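Local structure of phosphoribosylformylglycinamidine synthase 2 (Thermus thermophilus, 3VIU) at residues Ala79-Ile84 / Arg108-Met113; Gly114-Ala119 / Ala244-Ile249; His185-Arg190 / Glu255-Met260; Gly70-Gly75 / Pro480-Asp485. The protein belongs to the AIR synthase related (PurM-like) family, carries two N-terminal and two C-terminal domains of that kind, and binds adenosine-5'-diphosphate and magnesium. All blocks are in the same frame, centred on the assembly; numbering follows the deposited sequence.

Contact 1 (Ala79-Ile84 / Arg108-Met113); sequences AVAFKI and RDIMSM. With ADP (adenosine-5'-diphosphate), chain B.
Charged groups meet first, at the ADP diphosphate. K83 leaves its strand with CG anti to the backbone N (chi1 -180°) and stays extended to its end, so NZ is carried out to the phosphates, where it bonds ADP O2B at 2.7 Å and, more loosely, the bridging ADP O3A at 3.1 Å. From the helix comes D109, whose OD2 forms a weak salt bridge with K83 NZ at 3.4 Å. Its other oxygen, D109 OD1, lies 3.0 Å from ADP O3B and close to the D259 carboxylate. With E85 also nearby, K83 probably eases the crowded negative charges, and one carboxylate may hold a proton more readily than usual.

Both segments belong to the first PurM-like N-terminal domain, where helix 95-112 packs on the sheet containing strand 78-86; the short axes pass 8.1 Å apart and run roughly antiparallel, at 151°.

The apolar contacts lie farther back. I110 keeps CG1 anti to its carbonyl carbon (chi1 -60°) and turns again at chi2, so CD1 lands on the strand backbone, 3.7 Å from F82 CA. A81 CB meets CB of the selenomethionine M113 at 4.2 Å.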
# COMPACT_ATOMS: atom_id res chain seq x y z
N ALA A 79 12.04 -0.16 -15.43
CA ALA A 79 11.56 0.74 -14.38
C ALA A 79 10.33 0.10 -13.76
O ALA A 79 9.73 -0.81 -14.33
CB ALA A 79 11.20 2.10 -14.98
N VAL A 80 9.96 0.57 -12.57
CA VAL A 80 8.80 0.04 -11.89
C VAL A 80 7.92 1.16 -11.34
O VAL A 80 8.40 2.05 -10.64
CB VAL A 80 9.20 -0.91 -10.73
CG1 VAL A 80 8.01 -1.21 -9.84
CG2 VAL A 80 9.76 -2.20 -11.29
N ALA A 81 6.65 1.11 -11.69
CA ALA A 81 5.70 2.10 -11.21
C ALA A 81 4.89 1.43 -10.12
O ALA A 81 4.60 0.24 -10.19
CB ALA A 81 4.79 2.55 -12.34
N PHE A 82 4.54 2.18 -9.08
CA PHE A 82 3.72 1.63 -8.03
C PHE A 82 3.06 2.72 -7.21
O PHE A 82 3.46 3.88 -7.26
CB PHE A 82 4.54 0.69 -7.12
CG PHE A 82 5.65 1.36 -6.37
CD1 PHE A 82 6.80 1.79 -7.02
CD2 PHE A 82 5.57 1.52 -4.99
CE1 PHE A 82 7.85 2.37 -6.31
CE2 PHE A 82 6.62 2.10 -4.27
CZ PHE A 82 7.76 2.52 -4.93
N LYS A 83 2.04 2.33 -6.47
CA LYS A 83 1.29 3.26 -5.65
C LYS A 83 0.26 2.49 -4.84
O LYS A 83 -0.08 1.35 -5.18
CB LYS A 83 0.58 4.27 -6.55
CG LYS A 83 -0.23 5.30 -5.80
CD LYS A 83 -1.16 6.01 -6.76
CE LYS A 83 -2.17 6.86 -6.03
NZ LYS A 83 -3.20 7.35 -6.97
N ILE A 84 -0.22 3.11 -3.77
CA ILE A 84 -1.22 2.49 -2.93
C ILE A 84 -2.39 3.47 -2.80
O ILE A 84 -2.18 4.68 -2.69
CB ILE A 84 -0.63 2.12 -1.54
CG1 ILE A 84 -1.62 1.27 -0.75
CG2 ILE A 84 -0.27 3.38 -0.77
CD1 ILE A 84 -1.06 0.76 0.56
N ARG A 108 -5.53 1.04 -13.00
CA ARG A 108 -5.56 2.08 -14.02
C ARG A 108 -4.49 3.15 -13.77
O ARG A 108 -3.91 3.66 -14.73
CB ARG A 108 -6.95 2.70 -14.11
CG ARG A 108 -7.99 1.76 -14.72
CD ARG A 108 -9.27 2.50 -15.08
NE ARG A 108 -10.06 2.86 -13.92
CZ ARG A 108 -10.80 1.99 -13.22
NH1 ARG A 108 -11.49 2.41 -12.17
NH2 ARG A 108 -10.86 0.72 -13.59
N ASP A 109 -4.23 3.48 -12.51
CA ASP A 109 -3.21 4.47 -12.19
C ASP A 109 -1.85 3.99 -12.65
O ASP A 109 -1.04 4.77 -13.15
CB ASP A 109 -3.14 4.74 -10.68
CG ASP A 109 -4.31 5.55 -10.17
OD1 ASP A 109 -4.73 6.50 -10.86
OD2 ASP A 109 -4.79 5.24 -9.06
N ILE A 110 -1.59 2.70 -12.47
CA ILE A 110 -0.32 2.11 -12.86
C ILE A 110 -0.23 2.02 -14.38
O ILE A 110 0.83 2.25 -14.96
CB ILE A 110 -0.17 0.71 -12.24
CG1 ILE A 110 -0.24 0.81 -10.71
CG2 ILE A 110 1.10 0.05 -12.74
CD1 ILE A 110 0.65 1.87 -10.12
N MSE A 111 -1.34 1.68 -15.03
CA MSE A 111 -1.38 1.58 -16.49
C MSE A 111 -1.12 2.92 -17.15
O MSE A 111 -0.46 2.99 -18.18
CB MSE A 111 -2.75 1.14 -16.98
CG MSE A 111 -3.19 -0.26 -16.69
SE MSE A 111 -5.01 -0.38 -17.36
CE MSE A 111 -5.93 -0.79 -15.71
N SER A 112 -1.67 3.98 -16.56
CA SER A 112 -1.52 5.30 -17.15
C SER A 112 -0.06 5.72 -17.27
O SER A 112 0.27 6.56 -18.10
CB SER A 112 -2.34 6.34 -16.38
OG SER A 112 -1.77 6.64 -15.13
N MSE A 113 0.81 5.12 -16.46
CA MSE A 113 2.24 5.42 -16.52
C MSE A 113 2.88 4.62 -17.65
O MSE A 113 4.07 4.79 -17.95
CB MSE A 113 2.94 5.05 -15.21
CG MSE A 113 2.43 5.74 -13.97
SE MSE A 113 2.33 7.67 -14.11
CE MSE A 113 4.21 8.11 -14.26
PB ADP B . -5.95 9.21 -7.93
O1B ADP B . -7.19 9.94 -7.53
O2B ADP B . -5.90 7.79 -7.16
O3B ADP B . -5.97 8.98 -9.60
PA ADP B . -4.88 11.11 -6.29
O1A ADP B . -5.39 12.40 -6.81
O2A ADP B . -5.97 10.50 -5.26
O3A ADP B . -4.61 10.07 -7.53
O5' ADP B . -3.48 11.29 -5.46
C5' ADP B . -3.02 12.65 -5.58
C4' ADP B . -1.50 12.76 -5.88
O4' ADP B . -0.75 13.07 -4.66
C3' ADP B . -0.86 11.46 -6.44
O3' ADP B . 0.20 11.79 -7.34
C2' ADP B . -0.37 10.74 -5.18
O2' ADP B . 0.70 9.83 -5.46
C1' ADP B . 0.05 11.90 -4.27
N9 ADP B . -0.16 11.57 -2.85
C8 ADP B . -1.35 11.56 -2.19
N7 ADP B . -1.18 11.23 -0.94
C5 ADP B . 0.14 11.01 -0.72
C6 ADP B . 0.91 10.64 0.41
N6 ADP B . 0.31 10.42 1.63
N1 ADP B . 2.25 10.51 0.26
C2 ADP B . 2.85 10.72 -0.92
N3 ADP B . 2.16 11.08 -2.00
C4 ADP B . 0.82 11.23 -1.95

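Contact 2 (Gly114-Ala119 / Ala244-Ile249); sequences GARPIA and ATLEAI
R116 starts with CG anti to its backbone N (chi1 173°) and bends at chi3 (-70°), which turns one flat face of its guanidinium to helix 244-249. L246 answers with CG anti to its carbonyl carbon, sending CD1 out at about a right angle to the arginine chain. The methyl sits over the centre of that face, L246 CD1 lying 3.6 Å from R116 CZ, and it also rests on the root of the same side chain, 3.6 Å from R116 CB. The second branch goes to the backbone: L246 CD2 is 3.5 Å from A115 O and 3.8 Å from G114 C. I249, about a turn further on, also points at G114.

G114 closes helix 95-112 in a Schellman motif, at a positive phi of 85°. The contact thus joins the turn into strand 116-126, in the N-terminal domain, to helix 235-250 of the following C-terminal domain.

R116 NH2 finds its charged partner in E243, one turn earlier on that helix and just outside the contact. L246 meanwhile covers one flat face with a methyl, so the two domains are joined here by a leucine's methyls against backbone and guanidinium, with the R116-E243 pair alongside.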
# COMPACT_ATOMS: atom_id res chain seq x y z
N GLY A 114 2.09 3.74 -18.27
CA GLY A 114 2.59 2.92 -19.35
C GLY A 114 3.26 1.67 -18.81
O GLY A 114 4.03 1.00 -19.51
N ALA A 115 2.98 1.37 -17.55
CA ALA A 115 3.56 0.20 -16.89
C ALA A 115 2.53 -0.92 -16.83
O ALA A 115 1.38 -0.70 -16.44
CB ALA A 115 4.01 0.56 -15.49
N ARG A 116 2.95 -2.11 -17.23
CA ARG A 116 2.06 -3.26 -17.20
C ARG A 116 2.03 -3.81 -15.78
O ARG A 116 3.06 -4.18 -15.22
CB ARG A 116 2.56 -4.33 -18.17
CG ARG A 116 1.82 -5.64 -18.09
CD ARG A 116 2.43 -6.66 -19.04
NE ARG A 116 2.18 -6.32 -20.44
CZ ARG A 116 1.04 -6.57 -21.07
NH1 ARG A 116 0.04 -7.16 -20.42
NH2 ARG A 116 0.89 -6.21 -22.34
N PRO A 117 0.84 -3.86 -15.17
CA PRO A 117 0.66 -4.37 -13.80
C PRO A 117 1.22 -5.79 -13.64
O PRO A 117 0.82 -6.70 -14.36
CB PRO A 117 -0.86 -4.34 -13.63
CG PRO A 117 -1.25 -3.14 -14.44
CD PRO A 117 -0.43 -3.32 -15.69
N ILE A 118 2.13 -5.98 -12.69
CA ILE A 118 2.71 -7.29 -12.48
C ILE A 118 2.35 -7.84 -11.12
O ILE A 118 2.58 -9.02 -10.84
CB ILE A 118 4.27 -7.28 -12.61
CG1 ILE A 118 4.89 -6.38 -11.53
CG2 ILE A 118 4.67 -6.83 -14.00
CD1 ILE A 118 6.42 -6.29 -11.59
N ALA A 119 1.79 -6.99 -10.27
CA ALA A 119 1.41 -7.46 -8.95
C ALA A 119 0.50 -6.52 -8.17
O ALA A 119 0.51 -5.30 -8.36
CB ALA A 119 2.66 -7.74 -8.14
N ALA A 244 -4.73 -2.29 -24.70
CA ALA A 244 -4.76 -1.19 -25.65
C ALA A 244 -3.93 -0.01 -25.19
O ALA A 244 -3.11 0.52 -25.94
CB ALA A 244 -6.20 -0.75 -25.89
N THR A 245 -4.16 0.41 -23.94
CA THR A 245 -3.43 1.54 -23.40
C THR A 245 -1.94 1.25 -23.40
O THR A 245 -1.14 2.07 -23.84
CB THR A 245 -3.90 1.86 -21.96
OG1 THR A 245 -5.29 2.19 -21.98
CG2 THR A 245 -3.10 3.05 -21.38
N LEU A 246 -1.57 0.06 -22.91
CA LEU A 246 -0.17 -0.34 -22.86
C LEU A 246 0.43 -0.40 -24.26
O LEU A 246 1.55 0.06 -24.47
CB LEU A 246 -0.02 -1.69 -22.17
CG LEU A 246 -0.27 -1.80 -20.67
CD1 LEU A 246 -0.17 -3.26 -20.24
CD2 LEU A 246 0.72 -0.96 -19.90
N GLU A 247 -0.29 -0.97 -25.21
CA GLU A 247 0.25 -1.05 -26.56
C GLU A 247 0.37 0.35 -27.12
O GLU A 247 1.41 0.73 -27.66
CB GLU A 247 -0.64 -1.90 -27.47
CG GLU A 247 -0.14 -1.95 -28.92
CD GLU A 247 -0.90 -2.93 -29.80
OE1 GLU A 247 -0.84 -2.77 -31.04
OE2 GLU A 247 -1.56 -3.85 -29.26
N ALA A 248 -0.69 1.13 -26.97
CA ALA A 248 -0.69 2.50 -27.45
C ALA A 248 0.58 3.23 -26.98
O ALA A 248 1.26 3.88 -27.77
CB ALA A 248 -1.94 3.23 -26.96
N ILE A 249 0.90 3.13 -25.70
CA ILE A 249 2.08 3.82 -25.21
C ILE A 249 3.36 3.14 -25.65
O ILE A 249 4.35 3.82 -25.95
CB ILE A 249 2.12 3.92 -23.69
CG1 ILE A 249 3.49 4.48 -23.28
CG2 ILE A 249 1.85 2.56 -23.07
CD1 ILE A 249 3.84 4.31 -21.83

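Contact 3 (His185-Arg190 / Glu255-Met260); sequences HLKRSR and EGVQDM
The tight half is where the loop after strand 172-182 crosses strand 254-259, an outer strand of the C-terminal domain's sheet. V257 N gives a nearly straight bond (163°) to R188 O at 3.1 Å, arriving in the plane of the carbonyl. The same oxygen takes a CA-H contact from G256 CA at 3.4 Å, and R190 O takes another from G256 CA at 3.0 Å. K187 starts in the crowded position between N and C (chi1 69°), then runs straight, so its chain crosses V257 obliquely with K187 CE 3.4 Å from V257 CG2. On the strand's other flank the S189 side chain lies against Q258, which is folded at chi2 (-55°).

Toward solvent the fit loosens. R188 NE comes no nearer than 4.1 Å to E255 O. R190 CG lies over one face of the R188 guanidinium, toward its rim, and the R190 tip leads away to a salt bridge with E67; E255 OE2 finds S192 N.

A single N-H...O bond, with two CA-H...O contacts beside it, ties the loop to the strand. R190 O and E255 O face each other at 3.0 Å as two acceptors, which probably costs energy, and the polar ends of R190 and E255 find their partners outside the crossing.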
# COMPACT_ATOMS: atom_id res chain seq x y z
N HIS A 185 9.76 4.37 -22.25
CA HIS A 185 8.32 4.56 -22.45
C HIS A 185 7.62 5.29 -21.32
O HIS A 185 6.39 5.35 -21.29
CB HIS A 185 7.64 3.21 -22.63
CG HIS A 185 8.12 2.44 -23.82
ND1 HIS A 185 7.99 1.07 -23.91
CD2 HIS A 185 8.72 2.84 -24.96
CE1 HIS A 185 8.49 0.66 -25.07
NE2 HIS A 185 8.94 1.72 -25.72
N LEU A 186 8.38 5.84 -20.38
CA LEU A 186 7.77 6.53 -19.25
C LEU A 186 6.89 7.70 -19.65
O LEU A 186 7.38 8.75 -20.08
CB LEU A 186 8.85 6.99 -18.27
CG LEU A 186 8.37 7.76 -17.04
CD1 LEU A 186 7.10 7.14 -16.48
CD2 LEU A 186 9.48 7.75 -15.99
N LYS A 187 5.58 7.53 -19.51
CA LYS A 187 4.61 8.57 -19.84
C LYS A 187 3.89 9.11 -18.61
O LYS A 187 3.79 8.43 -17.58
CB LYS A 187 3.59 8.06 -20.86
CG LYS A 187 2.63 7.00 -20.33
CD LYS A 187 1.66 6.54 -21.42
CE LYS A 187 0.81 5.35 -20.95
NZ LYS A 187 -0.01 4.78 -22.06
N ARG A 188 3.37 10.33 -18.72
CA ARG A 188 2.66 10.98 -17.63
C ARG A 188 1.32 11.55 -18.10
O ARG A 188 0.71 11.05 -19.05
CB ARG A 188 3.52 12.10 -17.03
CG ARG A 188 4.01 13.13 -18.04
CD ARG A 188 5.10 12.56 -18.94
NE ARG A 188 5.17 13.24 -20.23
CZ ARG A 188 5.56 14.50 -20.41
NH1 ARG A 188 5.92 15.24 -19.37
NH2 ARG A 188 5.58 15.02 -21.63
N SER A 189 0.85 12.59 -17.42
CA SER A 189 -0.41 13.23 -17.76
C SER A 189 -0.16 14.60 -18.38
O SER A 189 -0.46 15.63 -17.78
CB SER A 189 -1.27 13.37 -16.50
OG SER A 189 -2.57 13.84 -16.80
N ARG A 190 0.40 14.60 -19.59
CA ARG A 190 0.69 15.84 -20.29
C ARG A 190 0.00 15.92 -21.65
O ARG A 190 -0.30 14.89 -22.27
CB ARG A 190 2.19 16.01 -20.48
CG ARG A 190 2.96 16.22 -19.19
CD ARG A 190 2.65 17.57 -18.56
NE ARG A 190 3.40 17.78 -17.32
CZ ARG A 190 3.26 17.03 -16.23
NH1 ARG A 190 2.39 16.03 -16.20
NH2 ARG A 190 3.99 17.30 -15.15
N GLU A 255 1.05 11.31 -25.76
CA GLU A 255 1.88 12.24 -25.01
C GLU A 255 1.33 12.40 -23.60
O GLU A 255 1.95 13.00 -22.73
CB GLU A 255 1.93 13.60 -25.71
CG GLU A 255 0.57 14.16 -26.10
CD GLU A 255 0.67 15.52 -26.75
OE1 GLU A 255 1.42 15.66 -27.74
OE2 GLU A 255 0.00 16.46 -26.28
N GLY A 256 0.14 11.84 -23.38
CA GLY A 256 -0.48 11.92 -22.08
C GLY A 256 -1.62 10.93 -21.94
O GLY A 256 -2.39 10.71 -22.88
N VAL A 257 -1.72 10.31 -20.76
CA VAL A 257 -2.77 9.34 -20.48
C VAL A 257 -3.28 9.57 -19.07
O VAL A 257 -2.50 9.73 -18.13
CB VAL A 257 -2.24 7.90 -20.56
CG1 VAL A 257 -3.39 6.93 -20.35
CG2 VAL A 257 -1.56 7.65 -21.90
N GLN A 258 -4.60 9.60 -18.93
CA GLN A 258 -5.23 9.82 -17.64
C GLN A 258 -6.34 8.82 -17.41
O GLN A 258 -7.13 8.53 -18.31
CB GLN A 258 -5.83 11.24 -17.58
CG GLN A 258 -4.99 12.22 -16.81
CD GLN A 258 -4.68 11.73 -15.41
OE1 GLN A 258 -5.58 11.51 -14.61
NE2 GLN A 258 -3.41 11.55 -15.12
N ASP A 259 -6.41 8.29 -16.20
CA ASP A 259 -7.47 7.36 -15.87
C ASP A 259 -8.55 8.20 -15.23
O ASP A 259 -8.30 9.30 -14.74
CB ASP A 259 -7.00 6.29 -14.88
CG ASP A 259 -6.35 6.89 -13.65
OD1 ASP A 259 -5.27 7.51 -13.79
OD2 ASP A 259 -6.91 6.73 -12.54
N MSE A 260 -9.77 7.69 -15.26
CA MSE A 260 -10.87 8.40 -14.66
C MSE A 260 -11.28 7.68 -13.39
O MSE A 260 -11.52 6.48 -13.39
CB MSE A 260 -12.02 8.49 -15.66
CG MSE A 260 -11.63 9.28 -16.89
SE MSE A 260 -13.07 9.57 -18.11
CE MSE A 260 -14.40 10.12 -16.84

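Contact 4 (Gly70-Gly75 / Pro480-Asp485); sequences GVVRVG and PLAYTD. With ADP (adenosine-5'-diphosphate), chain B.
Two PurM-like N-terminal domains of one chain come face to face here, at the interface whose far end holds the adenine of ADP. Strand 70-75 belongs to the sheet of the first domain and strand 480-485 to the corresponding sheet of the second; they run nearly antiparallel (166°) with axes 7.7 Å apart, too far for backbone pairing, so methyl groups fill the gap.

V72 supplies both branches. Its CG1, anti to the carbonyl carbon, meets A482 CB at 3.7 Å, while V72 CG2, in the crowded position, touches L481 CD1 at 4.0 Å as the two side chains cross obliquely. L481 rests that single methyl among V72, R73 O and V74: L481 CD1 is 3.5 Å from R73 O, and V74 CG1 lies alongside, 4.1 Å from L481 CD1, the two side chains crossing at about a right angle. The R73 side chain leads off to a salt bridge with E183. A classic bulge at V74 and G75 ends this stretch of strand.

At the other end of strand 480-485, D485 brings its carboxylate to N1 and N6 of the adenine, with CG in the crowded position (chi1 64°). ADP N6 donates to D485 OD1 at 3.0 Å with an angle of 145°, and D485 OD2 stands 2.7 Å from ADP N1. T484, one residue before, bonds S521 OG.

Between the strands the chemistry is apolar; the polar end of strand 480-485 serves the adenine instead. A carboxylate oxygen that close to N1, which normally carries no hydrogen, hints that a proton may be shared between them.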
# COMPACT_ATOMS: atom_id res chain seq x y z
N GLY A 70 4.20 6.55 -8.65
CA GLY A 70 5.63 6.78 -8.50
C GLY A 70 6.38 5.76 -9.34
O GLY A 70 5.93 4.62 -9.50
N VAL A 71 7.51 6.16 -9.90
CA VAL A 71 8.30 5.27 -10.73
C VAL A 71 9.76 5.33 -10.32
O VAL A 71 10.31 6.41 -10.12
CB VAL A 71 8.21 5.65 -12.22
CG1 VAL A 71 8.81 4.53 -13.09
CG2 VAL A 71 6.76 5.93 -12.60
N VAL A 72 10.38 4.16 -10.20
CA VAL A 72 11.79 4.08 -9.84
C VAL A 72 12.51 3.21 -10.86
O VAL A 72 11.90 2.36 -11.51
CB VAL A 72 11.98 3.47 -8.44
CG1 VAL A 72 11.26 4.31 -7.40
CG2 VAL A 72 11.49 2.03 -8.42
N ARG A 73 13.81 3.44 -10.99
CA ARG A 73 14.64 2.68 -11.91
C ARG A 73 15.06 1.38 -11.24
O ARG A 73 15.42 1.39 -10.06
CB ARG A 73 15.88 3.51 -12.26
CG ARG A 73 16.84 2.85 -13.22
CD ARG A 73 17.28 3.84 -14.26
NE ARG A 73 18.10 4.91 -13.71
CZ ARG A 73 18.34 6.06 -14.33
NH1 ARG A 73 17.81 6.28 -15.53
NH2 ARG A 73 19.13 6.97 -13.78
N VAL A 74 15.00 0.27 -11.96
CA VAL A 74 15.39 -1.01 -11.38
C VAL A 74 16.56 -1.64 -12.12
O VAL A 74 17.08 -2.68 -11.71
CB VAL A 74 14.20 -2.01 -11.35
CG1 VAL A 74 13.02 -1.39 -10.61
CG2 VAL A 74 13.81 -2.42 -12.75
N GLY A 75 16.99 -1.02 -13.22
CA GLY A 75 18.14 -1.53 -13.95
C GLY A 75 17.91 -2.21 -15.29
O GLY A 75 16.78 -2.54 -15.66
N PRO A 480 16.04 -1.37 -0.83
CA PRO A 480 14.90 -0.45 -0.82
C PRO A 480 15.15 0.71 -1.77
O PRO A 480 16.13 1.44 -1.61
CB PRO A 480 14.84 0.01 0.63
CG PRO A 480 15.42 -1.13 1.38
CD PRO A 480 16.59 -1.52 0.53
N LEU A 481 14.28 0.90 -2.75
CA LEU A 481 14.46 1.99 -3.70
C LEU A 481 13.60 3.20 -3.36
O LEU A 481 14.02 4.33 -3.54
CB LEU A 481 14.14 1.52 -5.12
CG LEU A 481 15.03 0.39 -5.63
CD1 LEU A 481 14.54 -0.05 -6.99
CD2 LEU A 481 16.48 0.86 -5.70
N ALA A 482 12.39 2.96 -2.86
CA ALA A 482 11.48 4.03 -2.49
C ALA A 482 10.24 3.43 -1.87
O ALA A 482 10.09 2.21 -1.85
CB ALA A 482 11.09 4.85 -3.72
N TYR A 483 9.36 4.27 -1.35
CA TYR A 483 8.14 3.74 -0.77
C TYR A 483 6.92 4.53 -1.20
O TYR A 483 7.02 5.56 -1.85
CB TYR A 483 8.23 3.73 0.76
CG TYR A 483 8.11 5.08 1.41
CD1 TYR A 483 9.22 5.90 1.59
CD2 TYR A 483 6.87 5.53 1.87
CE1 TYR A 483 9.11 7.13 2.21
CE2 TYR A 483 6.74 6.76 2.48
CZ TYR A 483 7.86 7.56 2.65
OH TYR A 483 7.72 8.79 3.23
N THR A 484 5.76 4.00 -0.83
CA THR A 484 4.47 4.60 -1.13
C THR A 484 3.74 4.49 0.22
O THR A 484 3.84 3.46 0.90
CB THR A 484 3.73 3.78 -2.22
OG1 THR A 484 2.50 4.44 -2.57
CG2 THR A 484 3.42 2.37 -1.72
N ASP A 485 3.03 5.54 0.62
CA ASP A 485 2.33 5.50 1.89
C ASP A 485 0.84 5.78 1.77
O ASP A 485 0.43 6.82 1.26
CB ASP A 485 2.94 6.51 2.87
CG ASP A 485 2.78 7.93 2.40
OD1 ASP A 485 2.24 8.77 3.16
OD2 ASP A 485 3.21 8.23 1.27
PB ADP B . -5.95 9.21 -7.93
O1B ADP B . -7.19 9.94 -7.53
O2B ADP B . -5.90 7.79 -7.16
O3B ADP B . -5.97 8.98 -9.60
PA ADP B . -4.88 11.11 -6.29
O1A ADP B . -5.39 12.40 -6.81
O2A ADP B . -5.97 10.50 -5.26
O3A ADP B . -4.61 10.07 -7.53
O5' ADP B . -3.48 11.29 -5.46
C5' ADP B . -3.02 12.65 -5.58
C4' ADP B . -1.50 12.76 -5.88
O4' ADP B . -0.75 13.07 -4.66
C3' ADP B . -0.86 11.46 -6.44
O3' ADP B . 0.20 11.79 -7.34
C2' ADP B . -0.37 10.74 -5.18
O2' ADP B . 0.70 9.83 -5.46
C1' ADP B . 0.05 11.90 -4.27
N9 ADP B . -0.16 11.57 -2.85
C8 ADP B . -1.35 11.56 -2.19
N7 ADP B . -1.18 11.23 -0.94
C5 ADP B . 0.14 11.01 -0.72
C6 ADP B . 0.91 10.64 0.41
N6 ADP B . 0.31 10.42 1.63
N1 ADP B . 2.25 10.51 0.26
C2 ADP B . 2.85 10.72 -0.92
N3 ADP B . 2.16 11.08 -2.00
C4 ADP B . 0.82 11.23 -1.95

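How the contacts relate
All four contacts are largely buried, but contacts 1 and 4 lie nearest the chain's centre and both touch ADP, contact 1 at the phosphates and contact 4 at the adenine. Strands of contacts 1, 2 and 4 belong to one sheet, with 70-75 and 78-86 neighbours in it. Contacts 2 and 3 sit farther out, where the first N-terminal domain meets its C-terminal partner. Contact 3 has the most partly exposed residues (R188, R190, E255), against R116 in contact 2 and exposed R73 in contact 4. K187 of contact 3 lies against I249 of contact 2. Charge marks contact 1 and backbone bonding contact 3; methyl packing marks contacts 2 and 4, though contact 4 also carries D485 to the adenine.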